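Local coordinates for WbbM protein (Klebsiella pneumoniae, PDB 6U4B) that acts as a bifunctional glycosyltransferase and O-antigen polymerase, assembled as a trimer and probably joining sugars onto a growing polysaccharide through two separate transferase regions, at residues R105-S110 against T213-M218; D151-K156 against K276-Q281; S385-L390 against W503-D508; A491-V496 against D508-V513. One frame throughout, in Å; residues are numbered along the deposited sequence.

Contact 1 of 4, residues R105-S110 against T213-M218; sequences RHLNFS and TNMFVM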
# COMPACT_ATOMS: atom_id res chain seq x y z
N ARG A 105 13.18 44.71 -19.91
CA ARG A 105 14.14 45.61 -20.54
C ARG A 105 14.29 45.21 -21.99
O ARG A 105 14.62 44.06 -22.29
CB ARG A 105 15.49 45.58 -19.82
CG ARG A 105 15.46 46.17 -18.41
CD ARG A 105 16.68 45.73 -17.62
NE ARG A 105 16.81 46.46 -16.36
CZ ARG A 105 16.28 46.07 -15.21
NH1 ARG A 105 15.57 44.95 -15.14
NH2 ARG A 105 16.46 46.80 -14.11
N HIS A 106 14.04 46.15 -22.90
CA HIS A 106 14.02 45.87 -24.33
C HIS A 106 14.86 46.91 -25.06
O HIS A 106 15.44 47.81 -24.46
CB HIS A 106 12.57 45.86 -24.85
CG HIS A 106 11.68 44.90 -24.13
ND1 HIS A 106 10.49 45.29 -23.54
CD2 HIS A 106 11.79 43.57 -23.91
CE1 HIS A 106 9.92 44.24 -22.98
NE2 HIS A 106 10.69 43.18 -23.19
N LEU A 107 14.92 46.77 -26.38
CA LEU A 107 15.63 47.70 -27.24
C LEU A 107 14.64 48.56 -28.00
O LEU A 107 13.57 48.09 -28.41
CB LEU A 107 16.54 46.96 -28.22
CG LEU A 107 17.69 46.14 -27.64
CD1 LEU A 107 18.25 45.22 -28.71
CD2 LEU A 107 18.77 47.03 -27.07
N ASN A 108 15.00 49.83 -28.20
CA ASN A 108 14.20 50.76 -28.99
C ASN A 108 14.62 50.64 -30.45
O ASN A 108 15.72 51.04 -30.82
CB ASN A 108 14.38 52.18 -28.47
CG ASN A 108 13.65 53.22 -29.30
OD1 ASN A 108 12.86 52.89 -30.19
ND2 ASN A 108 13.91 54.49 -29.02
N PHE A 109 13.74 50.07 -31.27
CA PHE A 109 14.01 49.88 -32.69
C PHE A 109 13.46 51.01 -33.55
O PHE A 109 13.62 50.97 -34.78
CB PHE A 109 13.43 48.55 -33.17
CG PHE A 109 13.95 47.35 -32.42
CD1 PHE A 109 13.25 46.84 -31.34
CD2 PHE A 109 15.13 46.75 -32.80
CE1 PHE A 109 13.72 45.74 -30.65
CE2 PHE A 109 15.62 45.65 -32.11
CZ PHE A 109 14.91 45.14 -31.04
N SER A 110 12.81 52.01 -32.95
CA SER A 110 12.15 53.05 -33.73
C SER A 110 13.14 54.09 -34.23
O SER A 110 14.28 54.17 -33.76
CB SER A 110 11.05 53.73 -32.90
OG SER A 110 11.61 54.68 -32.01
N THR A 213 26.10 44.06 -21.31
CA THR A 213 24.76 43.60 -21.65
C THR A 213 24.85 42.20 -22.23
O THR A 213 25.92 41.74 -22.65
CB THR A 213 24.10 44.54 -22.66
OG1 THR A 213 22.73 44.17 -22.85
CG2 THR A 213 24.83 44.47 -24.00
N ASN A 214 23.71 41.52 -22.22
CA ASN A 214 23.49 40.31 -23.01
C ASN A 214 22.32 40.51 -23.97
O ASN A 214 21.74 39.53 -24.45
CB ASN A 214 23.26 39.10 -22.11
CG ASN A 214 22.32 39.41 -20.96
OD1 ASN A 214 22.22 40.55 -20.51
ND2 ASN A 214 21.63 38.39 -20.47
N MET A 215 21.97 41.76 -24.23
CA MET A 215 20.83 42.12 -25.06
C MET A 215 21.35 42.59 -26.41
O MET A 215 22.06 43.60 -26.49
CB MET A 215 20.00 43.20 -24.38
CG MET A 215 18.63 43.45 -24.98
SD MET A 215 17.56 44.32 -23.81
CE MET A 215 18.51 45.80 -23.50
N PHE A 216 21.01 41.86 -27.47
CA PHE A 216 21.52 42.20 -28.80
C PHE A 216 20.63 41.58 -29.86
O PHE A 216 19.81 40.70 -29.57
CB PHE A 216 22.97 41.72 -28.98
CG PHE A 216 23.16 40.24 -28.78
CD1 PHE A 216 23.66 39.75 -27.58
CD2 PHE A 216 22.85 39.34 -29.78
CE1 PHE A 216 23.84 38.39 -27.39
CE2 PHE A 216 23.02 37.98 -29.60
CZ PHE A 216 23.52 37.50 -28.40
N VAL A 217 20.80 42.06 -31.09
CA VAL A 217 20.29 41.41 -32.29
C VAL A 217 21.44 41.36 -33.28
O VAL A 217 22.06 42.38 -33.57
CB VAL A 217 19.09 42.17 -32.90
CG1 VAL A 217 18.47 41.35 -34.03
CG2 VAL A 217 18.05 42.51 -31.84
N MET A 218 21.73 40.16 -33.79
CA MET A 218 22.83 40.03 -34.74
C MET A 218 22.44 39.08 -35.86
O MET A 218 21.47 38.33 -35.77
CB MET A 218 24.12 39.56 -34.06
CG MET A 218 24.03 38.20 -33.41
SD MET A 218 25.62 37.71 -32.71
CE MET A 218 25.86 38.98 -31.47
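M215 reaches across to L107 from the approach to strand 216-219, one of the strands of the mixed sheet in the DUF4422 region, while R105-S110 belongs to the loop that follows strand 97-102. An ST turn, in which T213 OG1 accepts from the backbone N of M215, precedes the strand. From M215 CB, CG leaves anti to the backbone N (chi1 -167°), which carries the chain toward L107. M215 CG then lies 3.9 Å from L107 CG, the branch point of that leucine. Next along, M215 SD comes 3.3 Å from R105 O, a backbone carbonyl oxygen, the shortest approach between the two segments. A bend at chi3 (58°) turns CE back, so that the M215 CE methyl sits 3.8 Å from L107 CD2 and equally near H106 O. M101 and H102 of strand 97-102 pack against the same methionine. Carbon contacts dominate, L107 and M215 lying alongside one another head to tail, with the sulfur and the methyl also set against carbonyl oxygens. V217 continues the row: V217 CG2 touches L107 CD1 at 4.1 Å and also lies near the plane of the F109 ring, meeting its edge 4.0 Å from F109 CE2.

Contact 2 of 4, residues D151-K156 against K276-Q281; sequences DILLPK and KVKELQ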
# COMPACT_ATOMS: atom_id res chain seq x y z
N ASP A 151 24.80 44.53 -39.22
CA ASP A 151 25.29 43.24 -38.77
C ASP A 151 24.89 42.94 -37.33
O ASP A 151 24.40 41.84 -37.03
CB ASP A 151 26.82 43.17 -38.91
CG ASP A 151 27.28 43.27 -40.35
OD1 ASP A 151 27.91 44.29 -40.70
OD2 ASP A 151 27.01 42.33 -41.13
N ILE A 152 25.08 43.90 -36.43
CA ILE A 152 24.81 43.71 -35.01
C ILE A 152 24.12 44.96 -34.48
O ILE A 152 24.58 46.08 -34.72
CB ILE A 152 26.09 43.44 -34.20
CG1 ILE A 152 26.76 42.15 -34.65
CG2 ILE A 152 25.79 43.39 -32.71
CD1 ILE A 152 28.07 41.87 -33.95
N LEU A 153 23.03 44.77 -33.73
CA LEU A 153 22.36 45.83 -33.01
C LEU A 153 22.44 45.53 -31.52
O LEU A 153 22.36 44.36 -31.11
CB LEU A 153 20.89 45.98 -33.44
CG LEU A 153 20.60 46.19 -34.93
CD1 LEU A 153 20.49 44.87 -35.68
CD2 LEU A 153 19.34 47.02 -35.11
N LEU A 154 22.59 46.58 -30.70
CA LEU A 154 22.78 46.39 -29.27
C LEU A 154 22.68 47.74 -28.56
O LEU A 154 22.60 48.78 -29.23
CB LEU A 154 24.13 45.70 -28.99
CG LEU A 154 25.49 46.34 -29.22
CD1 LEU A 154 26.58 45.39 -28.74
CD2 LEU A 154 25.71 46.68 -30.68
N PRO A 155 22.63 47.78 -27.22
CA PRO A 155 22.51 49.07 -26.53
C PRO A 155 23.76 49.93 -26.61
O PRO A 155 24.78 49.51 -27.16
CB PRO A 155 22.22 48.66 -25.08
CG PRO A 155 22.76 47.30 -24.95
CD PRO A 155 22.48 46.66 -26.27
N LYS A 156 23.67 51.14 -26.06
CA LYS A 156 24.82 52.03 -26.01
C LYS A 156 25.88 51.48 -25.06
O LYS A 156 25.57 50.79 -24.08
CB LYS A 156 24.40 53.43 -25.57
CG LYS A 156 23.37 54.09 -26.47
CD LYS A 156 23.34 55.60 -26.26
CE LYS A 156 22.02 56.06 -25.68
NZ LYS A 156 21.54 57.31 -26.34
N LYS A 276 29.01 46.68 -39.27
CA LYS A 276 28.05 47.77 -39.12
C LYS A 276 27.25 47.54 -37.85
O LYS A 276 26.48 46.57 -37.75
CB LYS A 276 27.16 47.86 -40.36
CG LYS A 276 27.94 48.26 -41.60
CD LYS A 276 27.05 48.43 -42.81
CE LYS A 276 27.80 49.16 -43.91
NZ LYS A 276 29.20 48.67 -44.06
N VAL A 277 27.44 48.42 -36.87
CA VAL A 277 26.83 48.32 -35.56
C VAL A 277 25.86 49.49 -35.39
O VAL A 277 26.21 50.64 -35.71
CB VAL A 277 27.90 48.34 -34.45
CG1 VAL A 277 27.28 48.61 -33.10
CG2 VAL A 277 28.67 47.02 -34.44
N LYS A 278 24.65 49.20 -34.92
CA LYS A 278 23.65 50.22 -34.65
C LYS A 278 23.31 50.17 -33.17
O LYS A 278 22.69 49.21 -32.70
CB LYS A 278 22.41 50.04 -35.51
CG LYS A 278 21.42 51.19 -35.41
CD LYS A 278 20.16 50.96 -36.24
CE LYS A 278 20.43 51.10 -37.73
NZ LYS A 278 19.17 51.04 -38.53
N GLU A 279 23.71 51.21 -32.43
CA GLU A 279 23.42 51.29 -31.01
C GLU A 279 22.02 51.86 -30.80
O GLU A 279 21.67 52.89 -31.37
CB GLU A 279 24.46 52.16 -30.30
CG GLU A 279 25.83 51.52 -30.22
CD GLU A 279 26.87 52.42 -29.57
OE1 GLU A 279 28.07 52.07 -29.61
OE2 GLU A 279 26.49 53.48 -29.03
N LEU A 280 21.23 51.18 -29.98
CA LEU A 280 19.85 51.55 -29.72
C LEU A 280 19.69 51.93 -28.25
O LEU A 280 20.49 51.55 -27.40
CB LEU A 280 18.89 50.40 -30.07
CG LEU A 280 19.03 49.80 -31.47
CD1 LEU A 280 18.23 48.51 -31.56
CD2 LEU A 280 18.57 50.80 -32.53
N GLN A 281 18.63 52.68 -27.96
CA GLN A 281 18.30 53.02 -26.59
C GLN A 281 17.76 51.79 -25.85
O GLN A 281 17.21 50.87 -26.45
CB GLN A 281 17.27 54.15 -26.53
CG GLN A 281 17.74 55.48 -27.11
CD GLN A 281 16.74 56.59 -26.88
OE1 GLN A 281 15.71 56.67 -27.55
NE2 GLN A 281 17.03 57.46 -25.92
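Strands 152-159 and 277-285 run parallel as neighbours in the N-terminal mixed sheet, and their short segments approach to 4.5 Å at 27°; residues 151-156 belong to the DUF4422 region. I152 O accepts from K278 N at 3.1 Å and L154 O from L280 N at 2.9 Å, while the return bond from L154 N to K278 O is weak. Where the pair begins, the grip is doubled: K276 O receives both D151 N and I152 N, and D151 OD1 accepts from K276 N at 3.0 Å. That last bond is nearly straight (170°) and uses the anti lone pair, while D151 OD2 forms a salt bridge with R219.

On the face carrying I152, L154, V277 and E279, one pair is tight. L154 has CG between its backbone N and carbonyl carbon (chi1 69°), and L154 CD2 crosses to V277 CG1 at only 3.5 Å, closer than normal carbon contact. E279 extends past K156, E279 OE2 lying 4.0 Å from K156 CB; E279 OE1 is hydrogen-bonded to the hydroxyl of Y211, whereas K156 NZ forms a salt bridge with E117. L153 points to the other face, where L153 CD2 meets L280 CD1 at 4.0 Å, and the K278 stem runs alongside L153 before NZ reaches C146 O. C146 of helix 140-146 packs against L153 and L280, I222 of helix 220-240 touches I152 on the opposite face, and antiparallel strand 216-219 flanks strand 152-159 on the edge away from 277-285.

Contact 3 of 4, residues S385-L390 against W503-D508; sequences STYARL and WFLDQD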
# COMPACT_ATOMS: atom_id res chain seq x y z
N SER A 385 -5.34 34.23 -3.92
CA SER A 385 -5.83 32.89 -3.64
C SER A 385 -7.29 32.91 -3.19
O SER A 385 -8.07 32.04 -3.57
CB SER A 385 -4.95 32.22 -2.58
OG SER A 385 -4.80 33.05 -1.44
N THR A 386 -7.67 33.91 -2.39
CA THR A 386 -9.06 34.01 -1.94
C THR A 386 -10.02 34.15 -3.12
O THR A 386 -11.13 33.61 -3.09
CB THR A 386 -9.22 35.18 -0.97
OG1 THR A 386 -8.40 34.96 0.19
CG2 THR A 386 -10.67 35.33 -0.54
N TYR A 387 -9.60 34.87 -4.16
CA TYR A 387 -10.45 35.14 -5.31
C TYR A 387 -9.97 34.43 -6.58
O TYR A 387 -10.29 34.87 -7.69
CB TYR A 387 -10.53 36.65 -5.54
CG TYR A 387 -11.18 37.39 -4.39
CD1 TYR A 387 -10.41 37.92 -3.37
CD2 TYR A 387 -12.55 37.54 -4.33
CE1 TYR A 387 -11.00 38.59 -2.31
CE2 TYR A 387 -13.15 38.20 -3.28
CZ TYR A 387 -12.37 38.73 -2.27
OH TYR A 387 -12.97 39.39 -1.23
N ALA A 388 -9.22 33.33 -6.42
CA ALA A 388 -8.62 32.66 -7.57
C ALA A 388 -9.66 32.23 -8.59
O ALA A 388 -9.42 32.30 -9.80
CB ALA A 388 -7.80 31.46 -7.10
N ARG A 389 -10.83 31.77 -8.13
CA ARG A 389 -11.86 31.28 -9.04
C ARG A 389 -12.28 32.35 -10.05
O ARG A 389 -12.62 32.02 -11.19
CB ARG A 389 -13.07 30.79 -8.24
CG ARG A 389 -12.88 29.43 -7.58
CD ARG A 389 -14.14 29.02 -6.83
NE ARG A 389 -14.33 29.80 -5.61
CZ ARG A 389 -14.50 29.28 -4.41
NH1 ARG A 389 -14.53 27.96 -4.24
NH2 ARG A 389 -14.66 30.07 -3.36
N LEU A 390 -12.27 33.62 -9.65
CA LEU A 390 -12.68 34.69 -10.55
C LEU A 390 -11.77 34.81 -11.76
O LEU A 390 -12.20 35.33 -12.80
CB LEU A 390 -12.71 36.03 -9.81
CG LEU A 390 -13.59 36.12 -8.57
CD1 LEU A 390 -13.55 37.53 -8.00
CD2 LEU A 390 -15.02 35.71 -8.89
N TRP A 503 -20.47 39.03 1.38
CA TRP A 503 -20.54 38.14 2.53
C TRP A 503 -19.70 36.89 2.32
O TRP A 503 -18.84 36.56 3.15
CB TRP A 503 -22.00 37.77 2.80
CG TRP A 503 -22.23 37.03 4.08
CD1 TRP A 503 -21.39 36.97 5.15
CD2 TRP A 503 -23.38 36.25 4.42
NE1 TRP A 503 -21.95 36.20 6.14
CE2 TRP A 503 -23.17 35.74 5.72
CE3 TRP A 503 -24.57 35.93 3.76
CZ2 TRP A 503 -24.10 34.94 6.37
CZ3 TRP A 503 -25.50 35.13 4.40
CH2 TRP A 503 -25.26 34.64 5.69
N PHE A 504 -19.92 36.18 1.22
CA PHE A 504 -19.16 34.98 0.90
C PHE A 504 -18.21 35.20 -0.28
O PHE A 504 -17.97 34.29 -1.07
CB PHE A 504 -20.10 33.81 0.63
CG PHE A 504 -20.67 33.22 1.88
CD1 PHE A 504 -19.95 32.29 2.62
CD2 PHE A 504 -21.92 33.60 2.33
CE1 PHE A 504 -20.48 31.75 3.78
CE2 PHE A 504 -22.46 33.06 3.49
CZ PHE A 504 -21.73 32.13 4.21
N LEU A 505 -17.68 36.41 -0.40
CA LEU A 505 -16.51 36.72 -1.25
C LEU A 505 -16.81 36.30 -2.68
O LEU A 505 -17.88 36.66 -3.21
CB LEU A 505 -15.28 36.07 -0.61
CG LEU A 505 -15.10 36.26 0.89
CD1 LEU A 505 -13.90 35.47 1.39
CD2 LEU A 505 -14.96 37.73 1.26
N ASP A 506 -15.93 35.55 -3.35
CA ASP A 506 -16.11 35.24 -4.76
C ASP A 506 -17.31 34.34 -5.02
O ASP A 506 -17.84 34.34 -6.13
CB ASP A 506 -14.84 34.60 -5.33
CG ASP A 506 -14.47 33.31 -4.61
OD1 ASP A 506 -14.58 33.27 -3.37
OD2 ASP A 506 -14.07 32.35 -5.29
N GLN A 507 -17.73 33.56 -4.02
CA GLN A 507 -18.96 32.78 -4.20
C GLN A 507 -20.15 33.70 -4.42
O GLN A 507 -21.01 33.43 -5.27
CB GLN A 507 -19.19 31.87 -2.99
CG GLN A 507 -20.40 30.94 -3.16
CD GLN A 507 -20.51 29.90 -2.06
OE1 GLN A 507 -20.04 28.77 -2.20
NE2 GLN A 507 -21.14 30.28 -0.95
N ASP A 508 -20.21 34.81 -3.67
CA ASP A 508 -21.27 35.79 -3.87
C ASP A 508 -21.11 36.51 -5.21
O ASP A 508 -22.10 36.76 -5.91
CB ASP A 508 -21.29 36.80 -2.73
CG ASP A 508 -21.94 36.26 -1.47
OD1 ASP A 508 -22.56 35.18 -1.54
OD2 ASP A 508 -21.84 36.93 -0.42
O HOH W 1 -11.44 31.60 -4.72
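D506 OD2 is gripped by R389 NE at 2.6 Å and also takes a hydrogen from a water molecule at 2.8 Å. This salt bridge is side-on, NE and NH2 of R389 each taking one oxygen of D506, and it stands at the start of helix 505-513, within the family 8 region, whose members have a GT-A fold with a metal-binding DxD motif. R389 NH2 serves the other oxygen, D506 OD1, at 3.2 Å, with an almost straight N-H (170°), and adds a weak bond to OD2. Both main bonds arrive on the syn side of the carboxylate, somewhat out of its plane, while the oxygens stay close to the guanidinium plane; the two planes differ by 19°.

The torsions bring the groups together: D506 holds CG between its backbone N and carbonyl carbon (chi1 59°), and R389 bends at chi3 to present its NE edge. The remaining nitrogen, R389 NH1, forms a salt bridge with D406, a ligand of the bound magnesium. R389 is thus a second-shell residue of the magnesium site, and D506, behind it, holds two of its nitrogens, which should limit rotation of the guanidinium. The water also donates to T386 O at 2.6 Å, joining the turn backbone to the carboxylate.

Carbon contacts flank the salt bridge. L390 CD2 lies 3.7 Å from D506 CB, and the Y387 ring runs obliquely past the helix start, with Y387 CE2 4.0 Å from L505 CB. Further out, L505 CD1 meets T386 CG2 at 3.8 Å.

Contact 4 of 4, residues A491-V496 against D508-V513; sequences AELMRV and DIMNKV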
# COMPACT_ATOMS: atom_id res chain seq x y z
N ALA A 491 -14.41 40.56 -17.35
CA ALA A 491 -14.45 41.99 -17.07
C ALA A 491 -15.57 42.32 -16.09
O ALA A 491 -15.41 43.19 -15.22
CB ALA A 491 -14.62 42.78 -18.37
N GLU A 492 -16.71 41.64 -16.21
CA GLU A 492 -17.81 41.86 -15.28
C GLU A 492 -17.46 41.35 -13.88
O GLU A 492 -17.77 42.01 -12.88
CB GLU A 492 -19.08 41.18 -15.80
CG GLU A 492 -20.29 41.34 -14.90
CD GLU A 492 -20.88 42.74 -14.96
OE1 GLU A 492 -20.44 43.55 -15.80
OE2 GLU A 492 -21.80 43.02 -14.16
N LEU A 493 -16.82 40.18 -13.80
CA LEU A 493 -16.38 39.67 -12.51
C LEU A 493 -15.46 40.65 -11.80
O LEU A 493 -15.59 40.89 -10.60
CB LEU A 493 -15.68 38.32 -12.69
CG LEU A 493 -16.51 37.13 -13.19
CD1 LEU A 493 -15.59 35.97 -13.56
CD2 LEU A 493 -17.53 36.70 -12.15
N MET A 494 -14.52 41.25 -12.55
CA MET A 494 -13.63 42.24 -11.96
C MET A 494 -14.40 43.48 -11.52
O MET A 494 -14.15 44.02 -10.43
CB MET A 494 -12.53 42.61 -12.95
CG MET A 494 -11.59 41.46 -13.30
SD MET A 494 -10.68 40.82 -11.87
CE MET A 494 -11.66 39.38 -11.43
N ARG A 495 -15.33 43.95 -12.35
CA ARG A 495 -16.12 45.12 -11.98
C ARG A 495 -16.89 44.88 -10.69
O ARG A 495 -16.89 45.74 -9.79
CB ARG A 495 -17.08 45.48 -13.12
CG ARG A 495 -17.69 46.87 -12.97
CD ARG A 495 -18.85 47.05 -13.94
NE ARG A 495 -19.90 46.06 -13.71
CZ ARG A 495 -20.89 46.20 -12.84
NH1 ARG A 495 -20.98 47.31 -12.11
NH2 ARG A 495 -21.80 45.25 -12.71
N VAL A 496 -17.52 43.72 -10.56
CA VAL A 496 -18.26 43.40 -9.34
C VAL A 496 -17.31 43.28 -8.15
O VAL A 496 -17.63 43.71 -7.03
CB VAL A 496 -19.08 42.11 -9.54
CG1 VAL A 496 -19.60 41.58 -8.21
CG2 VAL A 496 -20.23 42.36 -10.49
N ASP A 508 -20.21 34.81 -3.67
CA ASP A 508 -21.27 35.79 -3.87
C ASP A 508 -21.11 36.51 -5.21
O ASP A 508 -22.10 36.76 -5.91
CB ASP A 508 -21.29 36.80 -2.73
CG ASP A 508 -21.94 36.26 -1.47
OD1 ASP A 508 -22.56 35.18 -1.54
OD2 ASP A 508 -21.84 36.93 -0.42
N ILE A 509 -19.87 36.85 -5.57
CA ILE A 509 -19.62 37.54 -6.83
C ILE A 509 -20.07 36.68 -8.00
O ILE A 509 -20.73 37.17 -8.94
CB ILE A 509 -18.13 37.92 -6.95
CG1 ILE A 509 -17.77 38.98 -5.91
CG2 ILE A 509 -17.81 38.40 -8.35
CD1 ILE A 509 -16.30 39.30 -5.85
N MET A 510 -19.74 35.39 -7.97
CA MET A 510 -20.11 34.50 -9.07
C MET A 510 -21.61 34.22 -9.09
O MET A 510 -22.19 34.07 -10.18
CB MET A 510 -19.31 33.20 -8.99
CG MET A 510 -17.82 33.39 -9.28
SD MET A 510 -16.89 31.84 -9.30
CE MET A 510 -16.93 31.40 -7.56
N ASN A 511 -22.25 34.12 -7.93
CA ASN A 511 -23.69 33.95 -7.91
C ASN A 511 -24.40 35.15 -8.52
O ASN A 511 -25.41 34.99 -9.22
CB ASN A 511 -24.18 33.72 -6.47
CG ASN A 511 -24.35 32.25 -6.15
OD1 ASN A 511 -25.38 31.65 -6.46
ND2 ASN A 511 -23.35 31.65 -5.51
N LYS A 512 -23.88 36.35 -8.29
CA LYS A 512 -24.48 37.55 -8.87
C LYS A 512 -24.25 37.60 -10.37
O LYS A 512 -25.18 37.85 -11.15
CB LYS A 512 -23.92 38.79 -8.18
CG LYS A 512 -24.21 40.10 -8.91
CD LYS A 512 -23.87 41.31 -8.04
CE LYS A 512 -23.76 42.59 -8.86
NZ LYS A 512 -25.01 42.90 -9.62
N VAL A 513 -23.01 37.37 -10.81
CA VAL A 513 -22.69 37.52 -12.23
C VAL A 513 -23.27 36.37 -13.05
O VAL A 513 -23.69 36.57 -14.19
CB VAL A 513 -21.17 37.66 -12.42
CG1 VAL A 513 -20.80 37.66 -13.90
CG2 VAL A 513 -20.68 38.94 -11.76
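V496 packs tightly against I509 and V513 and, like L493 and I509, is buried, whereas the solvent flank carries the charges: E492 and K512 are partly exposed and R495 is exposed. The two branches of V496 divide the work. V496 CG1, set anti to the backbone N (chi1 167°), meets I509 CG2 at 3.7 Å, and V496 CG2 meets V513 CG2 at the same separation. L493 closes the buried side, L493 CD2 lying 3.8 Å from V513 CB and reaching toward M510 CG. V513 is thus touched by L493, V496 and E492 of the facing helix.

These residues form the interface of consecutive helices 489-499 and 505-513 in the family 8 transferase region. The short segment axes pass 9.9 Å apart at 126°, a steep crossing that puts V496 beside I509 and L493 beside V513.

On the solvent side E492 and K512 bury little area and contribute aliphatic carbons: E492 CG lies 3.8 Å from V513 CG1, and K512 CE reaches V496 CG2 at 3.9 Å. The polar ends look to other partners. E492 bends at chi2 so that E492 OE2 accepts from R495 NH2 at 2.7 Å, a salt bridge within the same helix, with the arginine approaching from above the carboxylate plane. K512 NZ is hydrogen-bonded to N464 OD1.

In the fold
From the N terminus, contact 1 (105-110 with 213-218) closes a loop of 102 residues and contact 2 (151-156 with 276-281) one of 119; their segments alternate, so the loops cross. The two touch directly, V217 O lying 2.6 Å from L153 N, and together tie the loop after strand 97-102 to strands 216-219, 152-159 and 277-285 of one sheet. Later, contact 3 joins the loop before helix 392-395 to helix 505-513 and crosses contact 4, which packs helix 489-499 on that same helix. They share D508, and L390 packs on M510. The pairs are in series, the centres of contacts 1 and 3 being about 42 Å apart, in different family regions.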